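Side-chain contacts in MmeI (Methylophilus methylotrophus, PDB 5HR4), which acts as a Type IIL restriction-modification enzyme and probably methylates adenine at N6 in DNA, using S-adenosyl-L-methionine as the methyl donor: residues C196-D201 / D430-M435; N660-N665 / K671-F676; N795-N800 / N818-I823; I464-V469 / Y518-H523. One frame throughout, in Å; residues are numbered along the deposited sequence.

Contact 1: C196-D201 / D430-M435. With CA (calcium ion), chain G.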
loop_
_atom_site.group_PDB
_atom_site.type_symbol
_atom_site.label_atom_id
_atom_site.label_comp_id
_atom_site.label_asym_id
_atom_site.label_seq_id
_atom_site.Cartn_x
_atom_site.Cartn_y
_atom_site.Cartn_z
ATOM N N CYS A 196 -23.031 -7.939 -21.199
ATOM C CA CYS A 196 -23.574 -7.802 -22.543
ATOM C C CYS A 196 -22.559 -7.155 -23.483
ATOM O O CYS A 196 -22.441 -7.565 -24.644
ATOM C CB CYS A 196 -24.887 -7.022 -22.506
ATOM S SG CYS A 196 -26.239 -7.968 -21.767
ATOM N N LEU A 197 -21.808 -6.152 -23.006
ATOM C CA LEU A 197 -20.842 -5.509 -23.890
ATOM C C LEU A 197 -19.762 -6.493 -24.312
ATOM O O LEU A 197 -19.387 -6.550 -25.485
ATOM C CB LEU A 197 -20.232 -4.281 -23.220
ATOM C CG LEU A 197 -21.235 -3.153 -22.999
ATOM C CD1 LEU A 197 -20.665 -2.142 -22.056
ATOM C CD2 LEU A 197 -21.597 -2.505 -24.317
ATOM N N PHE A 198 -19.291 -7.314 -23.377
ATOM C CA PHE A 198 -18.323 -8.347 -23.717
ATOM C C PHE A 198 -18.932 -9.402 -24.642
ATOM O O PHE A 198 -18.255 -9.913 -25.548
ATOM C CB PHE A 198 -17.795 -8.985 -22.432
ATOM C CG PHE A 198 -16.925 -10.185 -22.659
ATOM C CD1 PHE A 198 -15.578 -10.030 -22.969
ATOM C CD2 PHE A 198 -17.450 -11.473 -22.565
ATOM C CE1 PHE A 198 -14.750 -11.142 -23.164
ATOM C CE2 PHE A 198 -16.644 -12.583 -22.756
ATOM C CZ PHE A 198 -15.283 -12.419 -23.062
ATOM N N ALA A 199 -20.212 -9.728 -24.439
ATOM C CA ALA A 199 -20.800 -10.876 -25.118
ATOM C C ALA A 199 -21.014 -10.614 -26.602
ATOM O O ALA A 199 -20.848 -11.529 -27.422
ATOM C CB ALA A 199 -22.119 -11.275 -24.457
ATOM N N GLU A 200 -21.404 -9.394 -26.982
ATOM C CA GLU A 200 -21.672 -9.170 -28.401
ATOM C C GLU A 200 -20.386 -9.100 -29.221
ATOM O O GLU A 200 -20.431 -9.293 -30.443
ATOM C CB GLU A 200 -22.502 -7.907 -28.614
ATOM C CG GLU A 200 -21.836 -6.610 -28.214
ATOM C CD GLU A 200 -22.778 -5.422 -28.430
ATOM O OE1 GLU A 200 -23.752 -5.610 -29.203
ATOM O OE2 GLU A 200 -22.552 -4.322 -27.846
ATOM N N ASP A 201 -19.250 -8.855 -28.568
ATOM C CA ASP A 201 -17.949 -8.754 -29.212
ATOM C C ASP A 201 -17.207 -10.081 -29.217
ATOM O O ASP A 201 -16.054 -10.152 -29.659
ATOM C CB ASP A 201 -17.113 -7.687 -28.510
ATOM C CG ASP A 201 -17.533 -6.309 -28.886
ATOM O OD1 ASP A 201 -18.287 -6.217 -29.886
ATOM O OD2 ASP A 201 -17.111 -5.344 -28.203
ATOM N N ASP A 430 -13.057 -16.690 -17.802
ATOM C CA ASP A 430 -13.435 -18.037 -18.216
ATOM C C ASP A 430 -13.695 -18.087 -19.709
ATOM O O ASP A 430 -13.064 -18.863 -20.435
ATOM C CB ASP A 430 -14.676 -18.499 -17.451
ATOM C CG ASP A 430 -15.141 -19.885 -17.878
ATOM O OD1 ASP A 430 -14.468 -20.868 -17.497
ATOM O OD2 ASP A 430 -16.180 -19.997 -18.577
ATOM N N HIS A 431 -14.604 -17.238 -20.201
ATOM C CA HIS A 431 -14.903 -17.284 -21.629
ATOM C C HIS A 431 -13.693 -16.922 -22.476
ATOM O O HIS A 431 -13.476 -17.526 -23.531
ATOM C CB HIS A 431 -16.031 -16.352 -21.989
ATOM C CG HIS A 431 -16.509 -16.542 -23.386
ATOM N ND1 HIS A 431 -17.016 -17.747 -23.831
ATOM C CD2 HIS A 431 -16.572 -15.691 -24.437
ATOM C CE1 HIS A 431 -17.375 -17.629 -25.096
ATOM N NE2 HIS A 431 -17.109 -16.395 -25.490
ATOM N N GLN A 432 -12.922 -15.909 -22.062
ATOM C CA GLN A 432 -11.710 -15.574 -22.800
ATOM C C GLN A 432 -10.800 -16.786 -22.943
ATOM O O GLN A 432 -10.280 -17.052 -24.030
ATOM C CB GLN A 432 -10.970 -14.426 -22.120
ATOM C CG GLN A 432 -11.349 -13.061 -22.677
ATOM C CD GLN A 432 -10.791 -11.941 -21.850
ATOM O OE1 GLN A 432 -10.441 -12.143 -20.686
ATOM N NE2 GLN A 432 -10.682 -10.750 -22.445
ATOM N N MET A 433 -10.637 -17.561 -21.867
ATOM C CA MET A 433 -9.803 -18.752 -21.932
ATOM C C MET A 433 -10.472 -19.864 -22.733
ATOM O O MET A 433 -9.800 -20.566 -23.506
ATOM C CB MET A 433 -9.455 -19.231 -20.527
ATOM C CG MET A 433 -8.615 -18.237 -19.758
ATOM S SD MET A 433 -7.163 -17.647 -20.678
ATOM C CE MET A 433 -6.329 -19.182 -20.990
ATOM N N ASN A 434 -11.783 -20.053 -22.569
ATOM C CA ASN A 434 -12.457 -21.061 -23.381
ATOM C C ASN A 434 -12.250 -20.780 -24.862
ATOM O O ASN A 434 -12.039 -21.710 -25.652
ATOM C CB ASN A 434 -13.955 -21.133 -23.041
ATOM C CG ASN A 434 -14.199 -21.440 -21.579
ATOM O OD1 ASN A 434 -13.389 -22.094 -20.930
ATOM N ND2 ASN A 434 -15.305 -20.934 -21.038
ATOM N N MET A 435 -12.277 -19.499 -25.253
ATOM C CA MET A 435 -11.994 -19.164 -26.643
ATOM C C MET A 435 -10.540 -19.485 -26.995
ATOM O O MET A 435 -10.254 -19.948 -28.107
ATOM C CB MET A 435 -12.302 -17.687 -26.928
ATOM C CG MET A 435 -13.793 -17.299 -27.059
ATOM S SD MET A 435 -14.915 -18.414 -27.970
ATOM C CE MET A 435 -14.021 -18.623 -29.528
HETATM CA CA CA G . -18.451 -3.822 -29.552
HETATM O O HOH W 1 -20.542 -4.103 -30.708
#
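Gln432 NE2 is held by two backbone carbonyls, those of Ser288 and Ile290, and the aliphatic part of the same side chain lies against Phe198. Its CG meets the phenyl ring at the edge, 3.9 Å from Phe198 CE1, while the anchored amide plane is turned 84° from the ring. Across CZ, the other flank of the phenyl meets the neighbouring helical residue: Phe198 CE2 is 3.5 Å from His431 CD2. These two rings touch rim to rim at nearly a right angle, neither lying over the face of the other. Both Phe198 and His431 carry CG anti to the backbone N (chi1 172° and -170°), which sends the two rings into the gap between helices 183-200 and 416-440. Met435 CG lies over one face of the imidazole, toward its rim. Beyond Phe198, Asp201 holds the calcium ion through both carboxylate oxygens, OD1 and OD2 each 2.4 Å from the metal; water 1, Gln158 OE1 and the carbonyls of Cys283 and Leu285 complete the site. The helices, one in the helicase spacer region and the other in the methyltransferase region, thus meet directly through apolar and ring-edge surfaces, and Gln432 adds polar bonds to the chain just after the calcium-binding carbonyls.

Contact 2: N660-N665 / K671-F676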
loop_
_atom_site.group_PDB
_atom_site.type_symbol
_atom_site.label_atom_id
_atom_site.label_comp_id
_atom_site.label_asym_id
_atom_site.label_seq_id
_atom_site.Cartn_x
_atom_site.Cartn_y
_atom_site.Cartn_z
ATOM N N ASN A 660 9.459 41.295 7.147
ATOM C CA ASN A 660 9.738 42.711 6.935
ATOM C C ASN A 660 8.457 43.509 6.748
ATOM O O ASN A 660 8.339 44.610 7.292
ATOM C CB ASN A 660 10.685 42.920 5.755
ATOM C CG ASN A 660 12.045 42.287 5.993
ATOM O OD1 ASN A 660 12.442 42.050 7.137
ATOM N ND2 ASN A 660 12.755 41.987 4.914
ATOM N N GLN A 661 7.482 42.987 6.003
ATOM C CA GLN A 661 6.230 43.729 5.862
ATOM C C GLN A 661 5.584 43.935 7.224
ATOM O O GLN A 661 5.184 45.050 7.570
ATOM C CB GLN A 661 5.276 43.009 4.905
ATOM N N PHE A 662 5.558 42.874 8.038
ATOM C CA PHE A 662 4.909 42.896 9.351
ATOM C C PHE A 662 5.614 43.837 10.320
ATOM O O PHE A 662 4.959 44.489 11.141
ATOM C CB PHE A 662 4.866 41.468 9.915
ATOM C CG PHE A 662 4.037 41.308 11.168
ATOM C CD1 PHE A 662 4.607 41.456 12.427
ATOM C CD2 PHE A 662 2.694 40.960 11.088
ATOM C CE1 PHE A 662 3.838 41.291 13.583
ATOM C CE2 PHE A 662 1.927 40.795 12.240
ATOM C CZ PHE A 662 2.500 40.962 13.482
ATOM N N ILE A 663 6.944 43.911 10.268
ATOM C CA ILE A 663 7.662 44.777 11.205
ATOM C C ILE A 663 7.400 46.247 10.894
ATOM O O ILE A 663 7.107 47.038 11.795
ATOM C CB ILE A 663 9.168 44.477 11.208
ATOM C CG1 ILE A 663 9.470 43.278 12.098
ATOM C CG2 ILE A 663 9.938 45.698 11.713
ATOM C CD1 ILE A 663 9.083 43.516 13.527
ATOM N N THR A 664 7.516 46.643 9.624
ATOM C CA THR A 664 7.251 48.039 9.295
ATOM C C THR A 664 5.830 48.417 9.700
ATOM O O THR A 664 5.608 49.464 10.323
ATOM C CB THR A 664 7.490 48.309 7.804
ATOM O OG1 THR A 664 6.364 47.862 7.044
ATOM C CG2 THR A 664 8.758 47.605 7.306
ATOM N N ASN A 665 4.866 47.548 9.401
ATOM C CA ASN A 665 3.486 47.772 9.809
ATOM C C ASN A 665 3.294 47.765 11.321
ATOM O O ASN A 665 2.333 48.363 11.798
ATOM C CB ASN A 665 2.583 46.715 9.178
ATOM C CG ASN A 665 2.275 47.012 7.739
ATOM O OD1 ASN A 665 2.374 48.161 7.304
ATOM N ND2 ASN A 665 1.899 45.983 6.982
ATOM N N LYS A 671 10.802 42.666 19.018
ATOM C CA LYS A 671 11.292 41.985 20.213
ATOM C C LYS A 671 10.831 40.530 20.299
ATOM O O LYS A 671 11.441 39.738 21.030
ATOM C CB LYS A 671 10.837 42.758 21.461
ATOM N N TYR A 672 9.773 40.158 19.571
ATOM C CA TYR A 672 9.152 38.845 19.696
ATOM C C TYR A 672 9.441 37.897 18.535
ATOM O O TYR A 672 9.087 36.716 18.622
ATOM C CB TYR A 672 7.634 39.003 19.859
ATOM C CG TYR A 672 7.270 39.605 21.191
ATOM C CD1 TYR A 672 7.715 39.024 22.369
ATOM C CD2 TYR A 672 6.531 40.777 21.273
ATOM C CE1 TYR A 672 7.411 39.574 23.602
ATOM C CE2 TYR A 672 6.219 41.339 22.503
ATOM C CZ TYR A 672 6.664 40.731 23.669
ATOM O OH TYR A 672 6.363 41.267 24.908
ATOM N N PHE A 673 10.054 38.374 17.457
ATOM C CA PHE A 673 10.469 37.497 16.375
ATOM C C PHE A 673 11.724 36.748 16.760
ATOM O O PHE A 673 12.620 37.291 17.407
ATOM C CB PHE A 673 10.738 38.284 15.097
ATOM C CG PHE A 673 9.505 38.659 14.367
ATOM C CD1 PHE A 673 8.841 39.818 14.680
ATOM C CD2 PHE A 673 8.997 37.838 13.378
ATOM C CE1 PHE A 673 7.697 40.164 14.009
ATOM C CE2 PHE A 673 7.849 38.171 12.703
ATOM C CZ PHE A 673 7.195 39.338 13.019
ATOM N N ARG A 674 11.781 35.490 16.355
ATOM C CA ARG A 674 12.971 34.679 16.527
ATOM C C ARG A 674 13.055 33.762 15.315
ATOM O O ARG A 674 12.050 33.527 14.633
ATOM C CB ARG A 674 12.922 33.903 17.853
ATOM C CG ARG A 674 13.184 34.726 19.139
ATOM C CD ARG A 674 13.501 33.744 20.252
ATOM N NE ARG A 674 13.957 34.326 21.511
ATOM C CZ ARG A 674 14.019 33.631 22.648
ATOM N NH1 ARG A 674 13.644 32.355 22.665
ATOM N NH2 ARG A 674 14.427 34.199 23.772
ATOM N N ARG A 675 14.270 33.274 15.030
ATOM C CA ARG A 675 14.488 32.413 13.866
ATOM C C ARG A 675 13.810 31.067 14.057
ATOM O O ARG A 675 13.846 30.483 15.144
ATOM C CB ARG A 675 15.983 32.187 13.616
ATOM C CG ARG A 675 16.729 33.414 13.131
ATOM C CD ARG A 675 18.246 33.220 13.100
ATOM N NE ARG A 675 18.931 34.508 13.006
ATOM C CZ ARG A 675 19.077 35.200 11.878
ATOM N NH1 ARG A 675 18.595 34.728 10.733
ATOM N NH2 ARG A 675 19.705 36.368 11.892
ATOM N N PHE A 676 13.223 30.551 12.983
ATOM C CA PHE A 676 12.456 29.312 13.032
ATOM C C PHE A 676 13.051 28.337 12.031
ATOM O O PHE A 676 13.113 28.647 10.837
ATOM C CB PHE A 676 10.998 29.599 12.700
ATOM C CG PHE A 676 10.090 28.447 12.874
ATOM C CD1 PHE A 676 9.761 27.994 14.144
ATOM C CD2 PHE A 676 9.496 27.856 11.773
ATOM C CE1 PHE A 676 8.873 26.933 14.313
ATOM C CE2 PHE A 676 8.614 26.787 11.927
ATOM C CZ PHE A 676 8.297 26.332 13.205
#
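Phe673 lays the outer end of its ring against Phe662 and Ile663, side by side on helix 656-665. The nearest pair is Phe662 CD1 and Phe673 CZ, 3.4 Å apart, with Phe662 CD1 at the edge of the Phe673 ring and close to its plane. The two rings meet at a slant, their planes at 69° and their centroids 5.7 Å apart. Ile663 reaches the same ring with the end of its longer branch: CD1 is 3.7 Å from Phe673 CE1, the two side chains running past each other in opposite directions. With chi1 at -82°, Ile663 CG1 sits anti to the carbonyl carbon, and this branch brings CD1 to the phenyl. Phe654 adds a third ring, edge-to-face with Phe673 and also meeting Phe662, and Leu706 and Val707 of helix 705-719 pack on Phe662. Carbon against carbon throughout, the contact implies that apolar, partly buried packing joins this helix to strand 673-677 in the target recognition domain.

Contact 3: N795-N800 / N818-I823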
loop_
_atom_site.group_PDB
_atom_site.type_symbol
_atom_site.label_atom_id
_atom_site.label_comp_id
_atom_site.label_asym_id
_atom_site.label_seq_id
_atom_site.Cartn_x
_atom_site.Cartn_y
_atom_site.Cartn_z
ATOM N N ASN A 795 24.084 6.034 11.684
ATOM C CA ASN A 795 23.225 6.111 10.502
ATOM C C ASN A 795 22.833 4.723 10.007
ATOM O O ASN A 795 21.731 4.528 9.472
ATOM C CB ASN A 795 23.917 6.880 9.382
ATOM C CG ASN A 795 23.897 8.377 9.599
ATOM O OD1 ASN A 795 22.888 9.029 9.348
ATOM N ND2 ASN A 795 25.016 8.939 10.046
ATOM N N CYS A 796 23.711 3.745 10.171
ATOM C CA CYS A 796 23.306 2.385 9.849
ATOM C C CYS A 796 22.205 1.917 10.800
ATOM O O CYS A 796 21.252 1.237 10.385
ATOM C CB CYS A 796 24.521 1.463 9.895
ATOM S SG CYS A 796 24.075 -0.235 9.837
ATOM N N TRP A 797 22.313 2.288 12.078
ATOM C CA TRP A 797 21.263 1.964 13.034
ATOM C C TRP A 797 19.952 2.644 12.650
ATOM O O TRP A 797 18.929 1.978 12.461
ATOM C CB TRP A 797 21.697 2.362 14.442
ATOM C CG TRP A 797 20.749 1.904 15.486
ATOM C CD1 TRP A 797 19.870 2.675 16.200
ATOM C CD2 TRP A 797 20.566 0.563 15.936
ATOM N NE1 TRP A 797 19.167 1.894 17.075
ATOM C CE2 TRP A 797 19.568 0.591 16.930
ATOM C CE3 TRP A 797 21.154 -0.655 15.604
ATOM C CZ2 TRP A 797 19.138 -0.559 17.586
ATOM C CZ3 TRP A 797 20.730 -1.792 16.254
ATOM C CH2 TRP A 797 19.730 -1.736 17.241
ATOM N N MET A 798 19.977 3.974 12.515
ATOM C CA MET A 798 18.814 4.721 12.032
ATOM C C MET A 798 18.177 4.076 10.798
ATOM O O MET A 798 16.946 3.972 10.715
ATOM C CB MET A 798 19.227 6.162 11.729
ATOM C CG MET A 798 18.154 7.011 11.064
ATOM S SD MET A 798 18.040 6.843 9.263
ATOM C CE MET A 798 19.679 7.327 8.731
ATOM N N ARG A 799 19.000 3.644 9.828
ATOM C CA ARG A 799 18.505 3.039 8.586
ATOM C C ARG A 799 17.741 1.754 8.832
ATOM O O ARG A 799 16.825 1.420 8.067
ATOM C CB ARG A 799 19.662 2.723 7.644
ATOM C CG ARG A 799 19.903 3.711 6.527
ATOM C CD ARG A 799 21.172 3.352 5.786
ATOM N NE ARG A 799 21.979 4.549 5.614
ATOM C CZ ARG A 799 23.155 4.777 6.189
ATOM N NH1 ARG A 799 23.723 3.877 6.979
ATOM N NH2 ARG A 799 23.767 5.924 5.956
ATOM N N ASN A 800 18.110 1.005 9.870
ATOM C CA ASN A 800 17.564 -0.331 10.080
ATOM C C ASN A 800 16.408 -0.397 11.073
ATOM O O ASN A 800 15.429 -1.111 10.820
ATOM C CB ASN A 800 18.682 -1.264 10.524
ATOM C CG ASN A 800 19.499 -1.719 9.373
ATOM O OD1 ASN A 800 19.134 -2.672 8.690
ATOM N ND2 ASN A 800 20.595 -1.028 9.114
ATOM N N ASN A 818 17.325 6.022 21.345
ATOM C CA ASN A 818 17.155 5.395 22.654
ATOM C C ASN A 818 17.493 3.913 22.648
ATOM O O ASN A 818 17.733 3.336 23.715
ATOM C CB ASN A 818 15.723 5.575 23.165
ATOM C CG ASN A 818 15.442 6.981 23.604
ATOM O OD1 ASN A 818 16.361 7.765 23.832
ATOM N ND2 ASN A 818 14.168 7.313 23.729
ATOM N N THR A 819 17.497 3.276 21.487
ATOM C CA THR A 819 17.856 1.872 21.394
ATOM C C THR A 819 19.247 1.680 20.818
ATOM O O THR A 819 19.642 0.543 20.536
ATOM C CB THR A 819 16.828 1.126 20.550
ATOM O OG1 THR A 819 16.814 1.684 19.229
ATOM C CG2 THR A 819 15.459 1.291 21.157
ATOM N N PHE A 820 19.994 2.764 20.653
ATOM C CA PHE A 820 21.294 2.761 19.995
ATOM C C PHE A 820 22.368 2.215 20.930
ATOM O O PHE A 820 22.692 2.856 21.936
ATOM C CB PHE A 820 21.658 4.173 19.527
ATOM C CG PHE A 820 22.984 4.251 18.836
ATOM C CD1 PHE A 820 23.259 3.447 17.743
ATOM C CD2 PHE A 820 23.955 5.126 19.274
ATOM C CE1 PHE A 820 24.478 3.513 17.112
ATOM C CE2 PHE A 820 25.178 5.196 18.643
ATOM C CZ PHE A 820 25.439 4.388 17.562
ATOM N N PRO A 821 22.954 1.051 20.631
ATOM C CA PRO A 821 23.948 0.476 21.541
ATOM C C PRO A 821 25.278 1.191 21.346
ATOM O O PRO A 821 25.693 1.451 20.213
ATOM C CB PRO A 821 24.016 -0.986 21.099
ATOM C CG PRO A 821 23.811 -0.894 19.614
ATOM C CD PRO A 821 22.870 0.286 19.376
ATOM N N TRP A 822 25.927 1.544 22.456
ATOM C CA TRP A 822 27.118 2.394 22.402
ATOM C C TRP A 822 27.950 2.155 23.648
ATOM O O TRP A 822 27.474 2.398 24.760
ATOM C CB TRP A 822 26.728 3.875 22.293
ATOM C CG TRP A 822 27.849 4.860 22.635
ATOM C CD1 TRP A 822 27.867 5.767 23.669
ATOM C CD2 TRP A 822 29.098 5.028 21.940
ATOM N NE1 TRP A 822 29.042 6.486 23.649
ATOM C CE2 TRP A 822 29.814 6.050 22.602
ATOM C CE3 TRP A 822 29.676 4.413 20.826
ATOM C CZ2 TRP A 822 31.079 6.463 22.185
ATOM C CZ3 TRP A 822 30.928 4.835 20.411
ATOM C CH2 TRP A 822 31.616 5.847 21.091
ATOM N N ILE A 823 29.187 1.694 23.468
ATOM C CA ILE A 823 30.090 1.498 24.593
ATOM C C ILE A 823 30.751 2.823 24.950
ATOM O O ILE A 823 31.136 3.591 24.064
ATOM C CB ILE A 823 31.148 0.444 24.251
#
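Trp797 spreads its indole against three consecutive residues, Thr819, Phe820 and Pro821. Its CG stands anti to the backbone N (chi1 -173°), which carries the ring out from helix 792-801 toward the loop. NE1 then donates to Thr819 OG1 at 3.2 Å, with an N-H...O angle of 147° and the oxygen lying in the indole plane. Thr819 presents that hydroxyl from a chi1 of 61°, where OG1 lies between the backbone N and the carbonyl carbon. The same OG1 is within hydrogen-bonding distance of the carbonyls of Leu815 and Val816, which must share its single proton, while the oxygen accepts from the indole N-H. Over one face of the indole come two CH-pi contacts: Pro821 CD sits 4.0 Å from the centroid of the six-membered ring of Trp797, almost on its normal, and Phe820 CA lies over the five-membered ring, nearer the rim. The Phe820 phenyl turns an edge to the tryptophan, with CD1 3.7 Å from Trp797 CG. Helix 888-903 adds Leu895 against Trp797. This is CH-pi packing of a proline and a neighbouring CA on an indole, joining helix 792-801 of the target recognition region to the loop before helix 827-845.

Contact 4: I464-V469 / Y518-H523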
loop_
_atom_site.group_PDB
_atom_site.type_symbol
_atom_site.label_atom_id
_atom_site.label_comp_id
_atom_site.label_asym_id
_atom_site.label_seq_id
_atom_site.Cartn_x
_atom_site.Cartn_y
_atom_site.Cartn_z
ATOM N N ILE A 464 -16.057 -10.961 10.317
ATOM C CA ILE A 464 -16.679 -12.263 10.107
ATOM C C ILE A 464 -15.670 -13.388 10.357
ATOM O O ILE A 464 -14.463 -13.172 10.478
ATOM C CB ILE A 464 -17.270 -12.394 8.691
ATOM C CG1 ILE A 464 -16.166 -12.247 7.640
ATOM C CG2 ILE A 464 -18.370 -11.389 8.464
ATOM C CD1 ILE A 464 -16.671 -12.510 6.248
ATOM N N ASP A 465 -16.183 -14.611 10.389
ATOM C CA ASP A 465 -15.348 -15.803 10.422
ATOM C C ASP A 465 -15.086 -16.256 8.984
ATOM O O ASP A 465 -16.029 -16.625 8.270
ATOM C CB ASP A 465 -16.040 -16.901 11.235
ATOM C CG ASP A 465 -15.152 -18.109 11.483
ATOM O OD1 ASP A 465 -13.935 -18.053 11.202
ATOM O OD2 ASP A 465 -15.677 -19.121 11.984
ATOM N N TRP A 466 -13.812 -16.236 8.559
ATOM C CA TRP A 466 -13.498 -16.615 7.179
ATOM C C TRP A 466 -14.053 -17.991 6.807
ATOM O O TRP A 466 -14.426 -18.210 5.649
ATOM C CB TRP A 466 -11.978 -16.550 6.930
ATOM C CG TRP A 466 -11.478 -15.120 6.888
ATOM C CD1 TRP A 466 -12.241 -13.995 6.996
ATOM C CD2 TRP A 466 -10.126 -14.666 6.729
ATOM N NE1 TRP A 466 -11.463 -12.873 6.928
ATOM C CE2 TRP A 466 -10.156 -13.253 6.766
ATOM C CE3 TRP A 466 -8.900 -15.310 6.553
ATOM C CZ2 TRP A 466 -9.001 -12.472 6.641
ATOM C CZ3 TRP A 466 -7.754 -14.533 6.426
ATOM C CH2 TRP A 466 -7.814 -13.134 6.470
ATOM N N ASN A 467 -14.158 -18.917 7.770
ATOM C CA ASN A 467 -14.713 -20.239 7.464
ATOM C C ASN A 467 -16.138 -20.191 6.909
ATOM O O ASN A 467 -16.597 -21.185 6.341
ATOM C CB ASN A 467 -14.682 -21.149 8.697
ATOM C CG ASN A 467 -13.276 -21.601 9.050
ATOM O OD1 ASN A 467 -12.690 -22.473 8.379
ATOM N ND2 ASN A 467 -12.720 -21.015 10.109
ATOM N N ASP A 468 -16.862 -19.080 7.043
ATOM C CA ASP A 468 -18.163 -19.040 6.380
ATOM C C ASP A 468 -18.034 -18.852 4.870
ATOM O O ASP A 468 -18.959 -19.202 4.125
ATOM C CB ASP A 468 -19.033 -17.939 6.977
ATOM C CG ASP A 468 -19.261 -18.128 8.455
ATOM O OD1 ASP A 468 -19.174 -19.292 8.909
ATOM O OD2 ASP A 468 -19.522 -17.119 9.154
ATOM N N VAL A 469 -16.914 -18.315 4.402
ATOM C CA VAL A 469 -16.656 -18.213 2.972
ATOM C C VAL A 469 -16.048 -19.499 2.439
ATOM O O VAL A 469 -16.397 -19.950 1.343
ATOM C CB VAL A 469 -15.736 -17.010 2.683
ATOM C CG1 VAL A 469 -15.538 -16.822 1.168
ATOM C CG2 VAL A 469 -16.302 -15.766 3.344
ATOM N N TYR A 518 -3.250 -9.859 9.013
ATOM C CA TYR A 518 -2.248 -10.872 9.340
ATOM C C TYR A 518 -2.677 -11.777 10.491
ATOM O O TYR A 518 -2.570 -13.010 10.351
ATOM C CB TYR A 518 -0.901 -10.202 9.620
ATOM C CG TYR A 518 -0.182 -9.719 8.384
ATOM C CD1 TYR A 518 -0.601 -8.573 7.714
ATOM C CD2 TYR A 518 0.932 -10.394 7.904
ATOM C CE1 TYR A 518 0.050 -8.122 6.599
ATOM C CE2 TYR A 518 1.602 -9.952 6.779
ATOM C CZ TYR A 518 1.153 -8.819 6.131
ATOM O OH TYR A 518 1.813 -8.374 5.016
ATOM N N PRO A 519 -3.133 -11.268 11.641
ATOM C CA PRO A 519 -3.619 -12.186 12.683
ATOM C C PRO A 519 -4.842 -12.966 12.250
ATOM O O PRO A 519 -4.993 -14.128 12.646
ATOM C CB PRO A 519 -3.946 -11.249 13.856
ATOM C CG PRO A 519 -3.151 -10.039 13.599
ATOM C CD PRO A 519 -3.141 -9.879 12.117
ATOM N N LYS A 520 -5.729 -12.353 11.457
ATOM C CA LYS A 520 -6.858 -13.081 10.887
ATOM C C LYS A 520 -6.375 -14.320 10.153
ATOM O O LYS A 520 -6.671 -15.448 10.560
ATOM C CB LYS A 520 -7.660 -12.170 9.955
ATOM C CG LYS A 520 -8.776 -11.451 10.651
ATOM C CD LYS A 520 -9.799 -12.442 11.173
ATOM C CE LYS A 520 -11.200 -11.867 11.183
ATOM N NZ LYS A 520 -12.184 -12.841 11.756
ATOM N N ALA A 521 -5.610 -14.122 9.072
ATOM C CA ALA A 521 -4.998 -15.242 8.359
ATOM C C ALA A 521 -4.289 -16.185 9.316
ATOM O O ALA A 521 -4.470 -17.405 9.242
ATOM C CB ALA A 521 -4.016 -14.725 7.312
ATOM N N ALA A 522 -3.504 -15.633 10.250
ATOM C CA ALA A 522 -2.743 -16.478 11.170
ATOM C C ALA A 522 -3.656 -17.337 12.037
ATOM O O ALA A 522 -3.331 -18.490 12.330
ATOM C CB ALA A 522 -1.831 -15.626 12.044
ATOM N N HIS A 523 -4.800 -16.799 12.462
ATOM C CA HIS A 523 -5.744 -17.617 13.222
ATOM C C HIS A 523 -6.476 -18.600 12.315
ATOM O O HIS A 523 -6.696 -19.756 12.689
ATOM C CB HIS A 523 -6.731 -16.722 13.980
ATOM C CG HIS A 523 -6.170 -16.155 15.253
ATOM N ND1 HIS A 523 -5.847 -14.820 15.402
ATOM C CD2 HIS A 523 -5.855 -16.748 16.430
ATOM C CE1 HIS A 523 -5.370 -14.615 16.618
ATOM N NE2 HIS A 523 -5.366 -15.768 17.262
#
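The backbones of Trp466 and Lys520 come closest, their CA atoms 8.4 Å apart, where residues 466-469, which coil like a helix but lack its regular hydrogen bonding, face helix 517-524. Lys520, kinked at chi2 and chi3, still reaches across from its helix to put NZ 2.6 Å from Ile464 O. That bond arrives with a C=O...N angle of 157°, tilted 23° from the carbonyl plane. On the way, Lys520 CB passes above the indole plane of Trp466 near its rim, 3.6 Å from Trp466 CZ2; NZ itself is too far from the five-membered ring for more than a weak cation-pi attraction. At the outer end of the indole, Trp466 CZ3 reaches the helix backbone, 3.4 Å from Ala521 N, with Ala521 CB beside it. Trp466 NE1 bonds to Ala461 O, which fixes the ring's polar edge. The indole is packed further by Phe360, edge-to-face, and by Ile412 of strand 409-413, while Ala521 also rests on Phe587 of strand 581-588. The tryptophan therefore joins the loop between strands 455-458 and 477-480 to helix 517-524, alongside the large mixed sheet of the methyltransferase domain.

The four contacts are well separated, each linking different parts of the chain. Contact 4 lies near the sinefungin pocket, the side chain of Trp466 about 8 Å from the ligand. Contact 1, with its calcium site, shares the methyltransferase region with contact 4 through residues 430-435; their centres are 34 Å apart. Contacts 2 and 3 both belong to the target recognition domain, 40 Å apart between centres, and come within about 5 Å and 6 Å of the DNA at their nearest atoms, against about 11 Å for contact 4 and 23 Å for contact 1. Contacts 1 and 2 are the most distant pair, their centres 70 Å apart on opposite sides of the chain's centre.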